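Local coordinates for cupin type-2 domain-containing protein (PDB 2OPK), which is of unknown function but belongs to the cupin superfamily and has been proposed, without proof, to be a mannose-6-phosphate isomerase, at residues A17-Q23 with R35-Q41; W48-D54 with P86-R92. One frame throughout, in Å; residues are numbered along the deposited sequence.

Overall arrangement
The two contacts sit on opposite sides of the centre of a small cupin-type beta-barrel, their centres about 19 Å apart. Contact 1 (17-23 with 35-41) closes the open end of the hairpin made by strands 21-28 and 31-38, the former outermost within this chain in the five-stranded sheet. Contact 2 (48-54 with 86-92) follows it along the chain and pairs the loop leading into strand 54-61 with the turn that feeds strand 91-96 of the three-stranded sheet. They approach each other at Glu20 and Tyr49, where OE1 of Glu20 lies 4.3 Å from OH of Tyr49. Each side chain lies about 3 Å from bound unidentified ligand, probably from the crystallisation liquor, which may nevertheless mark a pocket.

Contact 1: A17-Q23 with R35-Q41; sequences APDEIFQ and RIISNGQ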
ATOM      1  N   ALA B  17      -5.222  -3.474 -21.664  1.00 23.74           N
ATOM      2  CA  ALA B  17      -5.732  -4.852 -21.501  1.00 21.27           C
ATOM      3  C   ALA B  17      -7.268  -4.787 -21.389  1.00 21.61           C
ATOM      4  O   ALA B  17      -7.768  -3.963 -20.647  1.00 21.36           O
ATOM      5  CB  ALA B  17      -5.142  -5.501 -20.268  1.00 21.23           C
ATOM      6  N   PRO B  18      -8.029  -5.645 -22.112  1.00 22.12           N
ATOM      7  CA  PRO B  18      -9.491  -5.509 -22.041  1.00 20.09           C
ATOM      8  C   PRO B  18     -10.110  -5.736 -20.687  1.00 20.03           C
ATOM      9  O   PRO B  18     -11.149  -5.126 -20.393  1.00 20.12           O
ATOM     10  CB  PRO B  18      -9.996  -6.616 -22.979  1.00 19.94           C
ATOM     11  CG  PRO B  18      -8.883  -6.858 -23.852  1.00 26.51           C
ATOM     12  CD  PRO B  18      -7.666  -6.742 -23.019  1.00 22.69           C
ATOM     13  N   ASP B  19      -9.500  -6.603 -19.860  1.00 18.67           N
ATOM     14  CA  ASP B  19     -10.000  -6.863 -18.511  1.00 17.50           C
ATOM     15  C   ASP B  19      -8.998  -6.520 -17.421  1.00 16.82           C
ATOM     16  O   ASP B  19      -7.789  -6.461 -17.684  1.00 16.25           O
ATOM     17  CB  ASP B  19     -10.415  -8.313 -18.395  1.00 18.60           C
ATOM     18  CG  ASP B  19     -11.571  -8.632 -19.320  1.00 28.09           C
ATOM     19  OD1 ASP B  19     -12.631  -8.016 -19.164  1.00 29.87           O
ATOM     20  OD2 ASP B  19     -11.403  -9.462 -20.223  1.00 29.87           O
ATOM     21  N   GLU B  20      -9.509  -6.295 -16.207  1.00 14.94           N
ATOM     22  CA  GLU B  20      -8.649  -6.003 -15.050  1.00 19.54           C
ATOM     23  C   GLU B  20      -7.743  -7.169 -14.766  1.00 18.87           C
ATOM     24  O   GLU B  20      -8.136  -8.323 -14.972  1.00 18.70           O
ATOM     25  CB  GLU B  20      -9.424  -5.715 -13.755  1.00 21.71           C
ATOM     26  CG  GLU B  20     -10.035  -4.380 -13.721  1.00 27.47           C
ATOM     27  CD  GLU B  20     -10.524  -3.982 -12.339  1.00 29.74           C
ATOM     28  OE1 GLU B  20     -10.852  -4.868 -11.518  1.00 24.88           O
ATOM     29  OE2 GLU B  20     -10.622  -2.761 -12.122  1.00 21.98           O
ATOM     30  N   ILE B  21      -6.531  -6.843 -14.317  1.00 16.03           N
ATOM     31  CA  ILE B  21      -5.493  -7.809 -13.993  1.00 16.67           C
ATOM     32  C   ILE B  21      -5.166  -7.727 -12.517  1.00 15.92           C
ATOM     33  O   ILE B  21      -5.014  -6.630 -11.966  1.00 13.40           O
ATOM     34  CB  ILE B  21      -4.230  -7.519 -14.877  1.00 16.52           C
ATOM     35  CG1 ILE B  21      -4.517  -7.969 -16.307  1.00 23.98           C
ATOM     36  CG2 ILE B  21      -2.992  -8.158 -14.330  1.00 21.21           C
ATOM     37  CD1 ILE B  21      -3.613  -7.371 -17.343  1.00 30.05           C
ATOM     38  N   PHE B  22      -5.043  -8.897 -11.885  1.00 12.97           N
ATOM     39  CA  PHE B  22      -4.656  -9.003 -10.512  1.00 13.46           C
ATOM     40  C   PHE B  22      -3.378  -9.806 -10.396  1.00 15.78           C
ATOM     41  O   PHE B  22      -3.236 -10.854 -11.048  1.00 13.69           O
ATOM     42  CB  PHE B  22      -5.755  -9.694  -9.705  1.00 15.95           C
ATOM     43  CG  PHE B  22      -7.037  -8.918  -9.653  1.00 13.66           C
ATOM     44  CD1 PHE B  22      -7.885  -8.886 -10.739  1.00 13.96           C
ATOM     45  CD2 PHE B  22      -7.429  -8.260  -8.489  1.00 16.93           C
ATOM     46  CE1 PHE B  22      -9.091  -8.187 -10.693  1.00 13.05           C
ATOM     47  CE2 PHE B  22      -8.618  -7.504  -8.465  1.00 15.50           C
ATOM     48  CZ  PHE B  22      -9.443  -7.487  -9.545  1.00 15.59           C
ATOM     49  N   GLN B  23      -2.463  -9.322  -9.560  1.00 14.94           N
ATOM     50  CA  GLN B  23      -1.168  -9.971  -9.329  1.00 16.49           C
ATOM     51  C   GLN B  23      -0.803  -9.893  -7.863  1.00 15.79           C
ATOM     52  O   GLN B  23      -0.603  -8.799  -7.338  1.00 16.52           O
ATOM     53  CB  GLN B  23      -0.067  -9.329 -10.170  1.00 16.11           C
ATOM     54  CG  GLN B  23      -0.295  -9.577 -11.638  1.00 23.88           C
ATOM     55  CD  GLN B  23       0.798  -9.052 -12.513  1.00 28.14           C
ATOM     56  OE1 GLN B  23       0.995  -7.872 -12.554  1.00 24.62           O
ATOM     57  NE2 GLN B  23       1.473  -9.929 -13.261  1.00 22.59           N
ATOM     58  N   ARG B  35      -1.475  -6.181  -6.423  1.00 12.33           N
ATOM     59  CA  ARG B  35      -1.585  -5.074  -7.373  1.00 15.77           C
ATOM     60  C   ARG B  35      -2.785  -5.373  -8.313  1.00 14.82           C
ATOM     61  O   ARG B  35      -2.991  -6.527  -8.703  1.00 13.10           O
ATOM     62  CB  ARG B  35      -0.308  -5.071  -8.174  1.00 14.85           C
ATOM     63  CG  ARG B  35      -0.213  -4.079  -9.165  1.00 23.06           C
ATOM     64  CD  ARG B  35       1.154  -4.100  -9.784  1.00 17.24           C
ATOM     65  NE  ARG B  35       1.395  -5.073 -10.850  1.00 18.17           N
ATOM     66  CZ  ARG B  35       2.253  -4.825 -11.852  1.00 18.81           C
ATOM     67  NH1 ARG B  35       2.880  -3.663 -11.903  1.00 21.54           N
ATOM     68  NH2 ARG B  35       2.509  -5.687 -12.808  1.00 20.74           N
ATOM     69  N   ILE B  36      -3.575  -4.348  -8.620  1.00 14.34           N
ATOM     70  CA  ILE B  36      -4.689  -4.439  -9.566  1.00 14.66           C
ATOM     71  C   ILE B  36      -4.393  -3.432 -10.658  1.00 15.83           C
ATOM     72  O   ILE B  36      -3.974  -2.290 -10.370  1.00 12.42           O
ATOM     73  CB  ILE B  36      -6.051  -4.070  -8.968  1.00 15.92           C
ATOM     74  CG1 ILE B  36      -6.280  -4.811  -7.651  1.00 17.51           C
ATOM     75  CG2 ILE B  36      -7.206  -4.338 -10.017  1.00 13.35           C
ATOM     76  CD1 ILE B  36      -7.555  -4.380  -6.813  1.00 17.60           C
ATOM     77  N   ILE B  37      -4.555  -3.858 -11.913  1.00 13.64           N
ATOM     78  CA  ILE B  37      -4.333  -2.996 -13.062  0.50 13.57           C
ATOM     79  C   ILE B  37      -5.647  -2.858 -13.826  1.00 14.76           C
ATOM     80  O   ILE B  37      -6.171  -3.852 -14.394  1.00 10.61           O
ATOM     81  CB  ILE B  37      -3.249  -3.559 -14.015  0.50 14.84           C
ATOM     82  CG1 ILE B  37      -1.969  -3.939 -13.245  0.50 18.45           C
ATOM     83  CG2 ILE B  37      -2.940  -2.572 -15.136  0.50 11.57           C
ATOM     84  CD1 ILE B  37      -1.261  -2.782 -12.590  0.50 23.62           C
ATOM     85  N   SER B  38      -6.184  -1.638 -13.821  1.00 15.53           N
ATOM     86  CA  SER B  38      -7.382  -1.298 -14.556  1.00 15.63           C
ATOM     87  C   SER B  38      -6.977  -0.503 -15.761  1.00 16.58           C
ATOM     88  O   SER B  38      -5.951   0.194 -15.774  1.00 14.15           O
ATOM     89  CB  SER B  38      -8.325  -0.454 -13.708  1.00 16.59           C
ATOM     90  OG  SER B  38      -8.668  -1.100 -12.495  1.00 18.80           O
ATOM     91  N   ASN B  39      -7.802  -0.618 -16.784  1.00 18.37           N
ATOM     92  CA  ASN B  39      -7.654   0.165 -18.011  1.00 17.36           C
ATOM     93  C   ASN B  39      -9.046   0.599 -18.440  1.00 19.33           C
ATOM     94  O   ASN B  39      -9.514   0.225 -19.521  1.00 18.55           O
ATOM     95  CB  ASN B  39      -7.004  -0.661 -19.121  1.00 16.84           C
ATOM     96  CG  ASN B  39      -5.512  -0.725 -18.984  1.00 16.41           C
ATOM     97  OD1 ASN B  39      -4.818   0.233 -19.330  1.00 14.47           O
ATOM     98  ND2 ASN B  39      -5.000  -1.870 -18.493  1.00 16.63           N
ATOM     99  N   GLY B  40      -9.720   1.343 -17.561  1.00 17.84           N
ATOM    100  CA  GLY B  40     -11.020   1.912 -17.892  1.00 18.85           C
ATOM    101  C   GLY B  40     -12.245   1.083 -17.597  1.00 18.49           C
ATOM    102  O   GLY B  40     -13.361   1.540 -17.844  1.00 18.47           O
ATOM    103  N   GLN B  41     -12.068  -0.084 -17.004  1.00 19.68           N
ATOM    104  CA  GLN B  41     -13.216  -0.932 -16.659  1.00 18.88           C
ATOM    105  C   GLN B  41     -13.914  -0.429 -15.409  1.00 19.66           C
ATOM    106  O   GLN B  41     -13.304   0.262 -14.577  1.00 18.09           O
ATOM    107  CB  GLN B  41     -12.821  -2.411 -16.423  1.00 16.23           C
ATOM    108  CG  GLN B  41     -12.027  -3.029 -17.570  1.00 22.18           C
ATOM    109  CD  GLN B  41     -10.518  -2.850 -17.410  1.00 16.70           C
ATOM    110  OE1 GLN B  41     -10.078  -2.196 -16.479  1.00 17.70           O
ATOM    111  NE2 GLN B  41      -9.733  -3.382 -18.344  1.00 13.14           N
TER
HETATM  112  O   HOH W   1      -9.311  -1.739 -21.608  1.00 23.38           O
HETATM  113  O   HOH W   2      -6.564  -4.059 -17.179  1.00 19.06           O
HETATM  114  O   HOH W   3     -13.083  -1.739 -12.303  1.00 20.74           O
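This is an antiparallel strand pairing at the open end of the 21-28/31-38 hairpin, whose strand 21-28 is outermost within this chain in the five-stranded cupin sheet. Ile21 and Ile37 form a hydrogen-bonded pair (Ile21 N to Ile37 O 3.0 Å, Ile37 N to Ile21 O 2.8 Å), as do Gln23 and Arg35. Between them Phe22 and Ile36 are a non-hydrogen-bonded pair, and CG2 of Ile36 makes a CH-pi contact with the Phe22 ring. Beta-branched Ile21 and Ile37 meet on the other face, beside Arg35, whose NH2 donates to Gln23 OE1 at 2.7 Å while its NH1 reaches the carbonyls of Leu9 and Ala11. Beyond the strands, side chains and water replace the ladder: Gln41 NE2 donates to Pro18 O (3.0 Å), and one water links Asp19 O, Ile37 O and Asn39 ND2, while Asn39 OD1 accepts from Gly16 N. Ser38 OG accepts from Trp104 NE1 and donates to Glu20 OE2 at 2.6 Å, consistent with a carboxylate at Glu20.

Contact 2: W48-D54 with P86-R92; sequences WYDSPQD and PAHCRHR
Two extended segments run antiparallel in this part of the cupin beta-barrel, joining the loop before strand 54-61 to the turn leading into strand 91-96. Their register pairs Trp48 with Arg92, Tyr49 with His91, Asp50 with Arg90 and Asp54 with Pro86, with CA atoms 4.5 to 5.3 Å apart. A single hydrogen-bonded bridge joins Tyr49 and His91: Tyr49 N to His91 O is 2.7 Å, His91 N to Tyr49 O 3.3 Å. Farther along, residues 86-89 form a type II beta turn closed by Cys89 N to Pro86 O (3.1 Å). Ala87 and His88 take the corners, His88 with the positive phi (75°) that glycine adopts most easily. The turn docks through His88 N to Ser51 O (2.8 Å) and Ala87 N to Asp54 OD1 (2.9 Å). Asp54 OD2 hydrogen-bonds His84 NE2 of its own chain and salt-bridges Arg28 of the second subunit, bringing this end to the dimer interface. Gln53 N donates to Ser51 OG at 3.0 Å, an ST turn that bends the loop around the small Ala87.

Trp48 (chi1 m, chi2 89°) is sandwiched between two arginines. The Arg90 guanidinium stacks on one face, centres 4.4 Å apart and planes at 22°, and also salt-bridges Glu69; Arg92, chi1 p, puts CD 3.6 Å from the centroid of the six-membered ring on the opposite face and sends NH1 to Phe47 O. Tyr49 CD2 lies over the His91 ring, 3.7 Å from NE2. At the exposed edge, Asp50 (chi1 t) accepts at OD1 from His88 ND1 at 3.2 Å, and a water donates to Asp50 OD2 (3.1 Å) and His88 O (3.0 Å).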
ATOM      1  N   TRP B  48     -21.937  -6.234  -7.093  1.00 22.25           N
ATOM      2  CA  TRP B  48     -21.399  -5.712  -5.870  1.00 22.37           C
ATOM      3  C   TRP B  48     -20.408  -6.730  -5.306  1.00 24.44           C
ATOM      4  O   TRP B  48     -20.661  -7.950  -5.356  1.00 24.13           O
ATOM      5  CB  TRP B  48     -22.507  -5.464  -4.854  1.00 26.72           C
ATOM      6  CG  TRP B  48     -23.419  -4.318  -5.222  1.00 28.71           C
ATOM      7  CD1 TRP B  48     -24.556  -4.389  -5.981  1.00 32.50           C
ATOM      8  CD2 TRP B  48     -23.270  -2.945  -4.855  1.00 29.04           C
ATOM      9  NE1 TRP B  48     -25.100  -3.149  -6.130  1.00 32.10           N
ATOM     10  CE2 TRP B  48     -24.344  -2.242  -5.435  1.00 33.66           C
ATOM     11  CE3 TRP B  48     -22.343  -2.242  -4.090  1.00 27.16           C
ATOM     12  CZ2 TRP B  48     -24.524  -0.858  -5.263  1.00 32.66           C
ATOM     13  CZ3 TRP B  48     -22.519  -0.862  -3.927  1.00 30.25           C
ATOM     14  CH2 TRP B  48     -23.604  -0.193  -4.499  1.00 31.64           C
ATOM     15  N   TYR B  49     -19.264  -6.249  -4.805  1.00 21.22           N
ATOM     16  CA  TYR B  49     -18.359  -7.121  -4.092  1.00 19.85           C
ATOM     17  C   TYR B  49     -18.964  -7.290  -2.691  1.00 22.24           C
ATOM     18  O   TYR B  49     -19.619  -6.383  -2.164  1.00 19.67           O
ATOM     19  CB  TYR B  49     -16.952  -6.540  -3.951  1.00 19.27           C
ATOM     20  CG  TYR B  49     -16.138  -6.418  -5.210  1.00 17.36           C
ATOM     21  CD1 TYR B  49     -15.568  -7.546  -5.823  1.00 16.03           C
ATOM     22  CD2 TYR B  49     -15.885  -5.176  -5.759  1.00 20.36           C
ATOM     23  CE1 TYR B  49     -14.798  -7.420  -6.977  1.00 20.36           C
ATOM     24  CE2 TYR B  49     -15.111  -5.035  -6.907  1.00 20.07           C
ATOM     25  CZ  TYR B  49     -14.571  -6.150  -7.523  1.00 18.95           C
ATOM     26  OH  TYR B  49     -13.827  -5.959  -8.678  1.00 18.03           O
ATOM     27  N   ASP B  50     -18.710  -8.453  -2.098  1.00 23.44           N
ATOM     28  CA  ASP B  50     -19.122  -8.762  -0.726  1.00 26.58           C
ATOM     29  C   ASP B  50     -18.190  -9.867  -0.213  1.00 25.49           C
ATOM     30  O   ASP B  50     -18.251 -10.994  -0.696  1.00 28.24           O
ATOM     31  CB  ASP B  50     -20.574  -9.228  -0.738  1.00 28.66           C
ATOM     32  CG  ASP B  50     -21.104  -9.529   0.639  1.00 31.66           C
ATOM     33  OD1 ASP B  50     -20.332  -9.530   1.603  1.00 33.82           O
ATOM     34  OD2 ASP B  50     -22.305  -9.779   0.748  1.00 37.72           O
ATOM     35  N   SER B  51     -17.307  -9.549   0.721  1.00 23.97           N
ATOM     36  CA  SER B  51     -16.257 -10.505   1.144  1.00 24.52           C
ATOM     37  C   SER B  51     -16.295 -10.770   2.636  1.00 23.66           C
ATOM     38  O   SER B  51     -16.636  -9.878   3.395  1.00 23.94           O
ATOM     39  CB  SER B  51     -14.865  -9.960   0.748  1.00 23.30           C
ATOM     40  OG  SER B  51     -13.789 -10.675   1.362  1.00 19.11           O
ATOM     41  N   PRO B  52     -15.956 -12.005   3.066  1.00 25.11           N
ATOM     42  CA  PRO B  52     -15.827 -12.287   4.497  1.00 25.11           C
ATOM     43  C   PRO B  52     -14.536 -11.726   5.110  1.00 24.67           C
ATOM     44  O   PRO B  52     -14.374 -11.792   6.309  1.00 22.32           O
ATOM     45  CB  PRO B  52     -15.822 -13.810   4.557  1.00 27.12           C
ATOM     46  CG  PRO B  52     -15.320 -14.242   3.205  1.00 26.59           C
ATOM     47  CD  PRO B  52     -15.718 -13.197   2.234  1.00 25.09           C
ATOM     48  N   GLN B  53     -13.618 -11.238   4.277  1.00 23.49           N
ATOM     49  CA  GLN B  53     -12.407 -10.540   4.728  1.00 22.84           C
ATOM     50  C   GLN B  53     -12.564  -9.013   4.608  1.00 21.61           C
ATOM     51  O   GLN B  53     -13.385  -8.502   3.833  1.00 20.23           O
ATOM     52  CB  GLN B  53     -11.222 -10.964   3.876  1.00 22.54           C
ATOM     53  CG  GLN B  53     -10.682 -12.372   4.097  1.00 25.84           C
ATOM     54  CD  GLN B  53      -9.410 -12.601   3.297  1.00 25.99           C
ATOM     55  OE1 GLN B  53      -9.427 -12.599   2.057  1.00 27.10           O
ATOM     56  NE2 GLN B  53      -8.296 -12.780   3.999  1.00 31.42           N
ATOM     57  N   ASP B  54     -11.791  -8.280   5.409  1.00 20.88           N
ATOM     58  CA  ASP B  54     -11.693  -6.824   5.241  1.00 19.08           C
ATOM     59  C   ASP B  54     -10.833  -6.595   4.007  1.00 19.58           C
ATOM     60  O   ASP B  54     -10.029  -7.451   3.659  1.00 20.29           O
ATOM     61  CB  ASP B  54     -10.989  -6.176   6.425  1.00 19.90           C
ATOM     62  CG  ASP B  54     -11.908  -5.901   7.585  1.00 21.93           C
ATOM     63  OD1 ASP B  54     -13.003  -6.492   7.689  1.00 23.88           O
ATOM     64  OD2 ASP B  54     -11.521  -5.033   8.375  1.00 23.45           O
ATOM     65  N   PRO B  86     -14.882  -2.897   5.363  1.00 20.89           N
ATOM     66  CA  PRO B  86     -15.050  -3.991   6.332  1.00 21.58           C
ATOM     67  C   PRO B  86     -15.736  -5.201   5.712  1.00 22.18           C
ATOM     68  O   PRO B  86     -16.448  -5.056   4.705  1.00 21.19           O
ATOM     69  CB  PRO B  86     -15.952  -3.380   7.401  1.00 21.74           C
ATOM     70  CG  PRO B  86     -15.797  -1.911   7.246  1.00 23.53           C
ATOM     71  CD  PRO B  86     -15.621  -1.694   5.800  1.00 22.90           C
ATOM     72  N   ALA B  87     -15.522  -6.379   6.302  1.00 23.05           N
ATOM     73  CA  ALA B  87     -16.134  -7.612   5.789  1.00 21.67           C
ATOM     74  C   ALA B  87     -17.636  -7.442   5.739  1.00 23.12           C
ATOM     75  O   ALA B  87     -18.241  -6.870   6.641  1.00 24.71           O
ATOM     76  CB  ALA B  87     -15.773  -8.780   6.629  1.00 22.17           C
ATOM     77  N   HIS B  88     -18.204  -7.895   4.638  1.00 24.69           N
ATOM     78  CA  HIS B  88     -19.627  -7.846   4.349  1.00 26.56           C
ATOM     79  C   HIS B  88     -20.209  -6.498   3.956  1.00 28.03           C
ATOM     80  O   HIS B  88     -21.395  -6.437   3.639  1.00 28.59           O
ATOM     81  CB  HIS B  88     -20.441  -8.599   5.399  1.00 26.65           C
ATOM     82  CG  HIS B  88     -20.001 -10.020   5.533  1.00 25.54           C
ATOM     83  ND1 HIS B  88     -20.028 -10.901   4.469  1.00 29.45           N
ATOM     84  CD2 HIS B  88     -19.437 -10.688   6.566  1.00 27.59           C
ATOM     85  CE1 HIS B  88     -19.530 -12.058   4.855  1.00 30.21           C
ATOM     86  NE2 HIS B  88     -19.172 -11.959   6.128  1.00 30.61           N
ATOM     87  N   CYS B  89     -19.405  -5.425   3.978  1.00 27.81           N
ATOM     88  CA  CYS B  89     -19.830  -4.124   3.441  0.50 26.08           C
ATOM     89  C   CYS B  89     -19.642  -4.245   1.963  1.00 26.19           C
ATOM     90  O   CYS B  89     -18.573  -4.617   1.525  1.00 26.90           O
ATOM     91  CB  CYS B  89     -18.975  -2.957   3.924  0.50 27.04           C
ATOM     92  SG  CYS B  89     -19.258  -1.422   2.956  0.50 27.35           S
ATOM     93  N   ARG B  90     -20.683  -3.948   1.198  1.00 27.30           N
ATOM     94  CA  ARG B  90     -20.662  -4.150  -0.235  1.00 28.06           C
ATOM     95  C   ARG B  90     -20.189  -2.908  -0.951  1.00 26.45           C
ATOM     96  O   ARG B  90     -20.455  -1.790  -0.503  1.00 22.81           O
ATOM     97  CB  ARG B  90     -22.039  -4.599  -0.749  1.00 28.55           C
ATOM     98  CG  ARG B  90     -22.583  -5.868  -0.046  1.00 31.62           C
ATOM     99  CD  ARG B  90     -23.495  -6.698  -0.959  1.00 38.36           C
ATOM    100  NE  ARG B  90     -24.655  -5.975  -1.509  1.00 46.35           N
ATOM    101  CZ  ARG B  90     -25.410  -6.404  -2.534  1.00 51.29           C
ATOM    102  NH1 ARG B  90     -25.138  -7.544  -3.164  1.00 53.91           N
ATOM    103  NH2 ARG B  90     -26.438  -5.674  -2.974  1.00 50.74           N
ATOM    104  N   HIS B  91     -19.453  -3.116  -2.045  1.00 23.44           N
ATOM    105  CA  HIS B  91     -18.929  -2.001  -2.799  1.00 22.67           C
ATOM    106  C   HIS B  91     -18.752  -2.376  -4.282  1.00 21.17           C
ATOM    107  O   HIS B  91     -18.816  -3.540  -4.681  1.00 18.76           O
ATOM    108  CB  HIS B  91     -17.643  -1.450  -2.131  1.00 22.76           C
ATOM    109  CG  HIS B  91     -16.394  -2.231  -2.440  1.00 25.14           C
ATOM    110  ND1 HIS B  91     -16.117  -3.464  -1.886  1.00 21.63           N
ATOM    111  CD2 HIS B  91     -15.338  -1.932  -3.228  1.00 25.44           C
ATOM    112  CE1 HIS B  91     -14.960  -3.900  -2.343  1.00 26.07           C
ATOM    113  NE2 HIS B  91     -14.468  -2.992  -3.166  1.00 22.14           N
ATOM    114  N   ARG B  92     -18.615  -1.357  -5.102  1.00 20.77           N
ATOM    115  CA  ARG B  92     -18.427  -1.543  -6.518  1.00 20.41           C
ATOM    116  C   ARG B  92     -17.542  -0.440  -7.054  1.00 19.33           C
ATOM    117  O   ARG B  92     -17.424   0.603  -6.429  1.00 17.25           O
ATOM    118  CB  ARG B  92     -19.777  -1.551  -7.255  1.00 20.34           C
ATOM    119  CG  ARG B  92     -20.649  -0.298  -7.044  1.00 21.02           C
ATOM    120  CD  ARG B  92     -21.972  -0.411  -7.817  1.00 25.96           C
ATOM    121  NE  ARG B  92     -21.826  -0.008  -9.220  1.00 31.81           N
ATOM    122  CZ  ARG B  92     -21.635  -0.823 -10.259  1.00 35.62           C
ATOM    123  NH1 ARG B  92     -21.644  -2.147 -10.140  1.00 32.20           N
ATOM    124  NH2 ARG B  92     -21.487  -0.276 -11.463  1.00 40.13           N
TER
HETATM  125  O   HOH W   4     -23.549  -8.459   3.209  1.00 39.35           O
HETATM  126  O   HOH W   5     -16.886  -6.928   1.777  1.00 23.26           O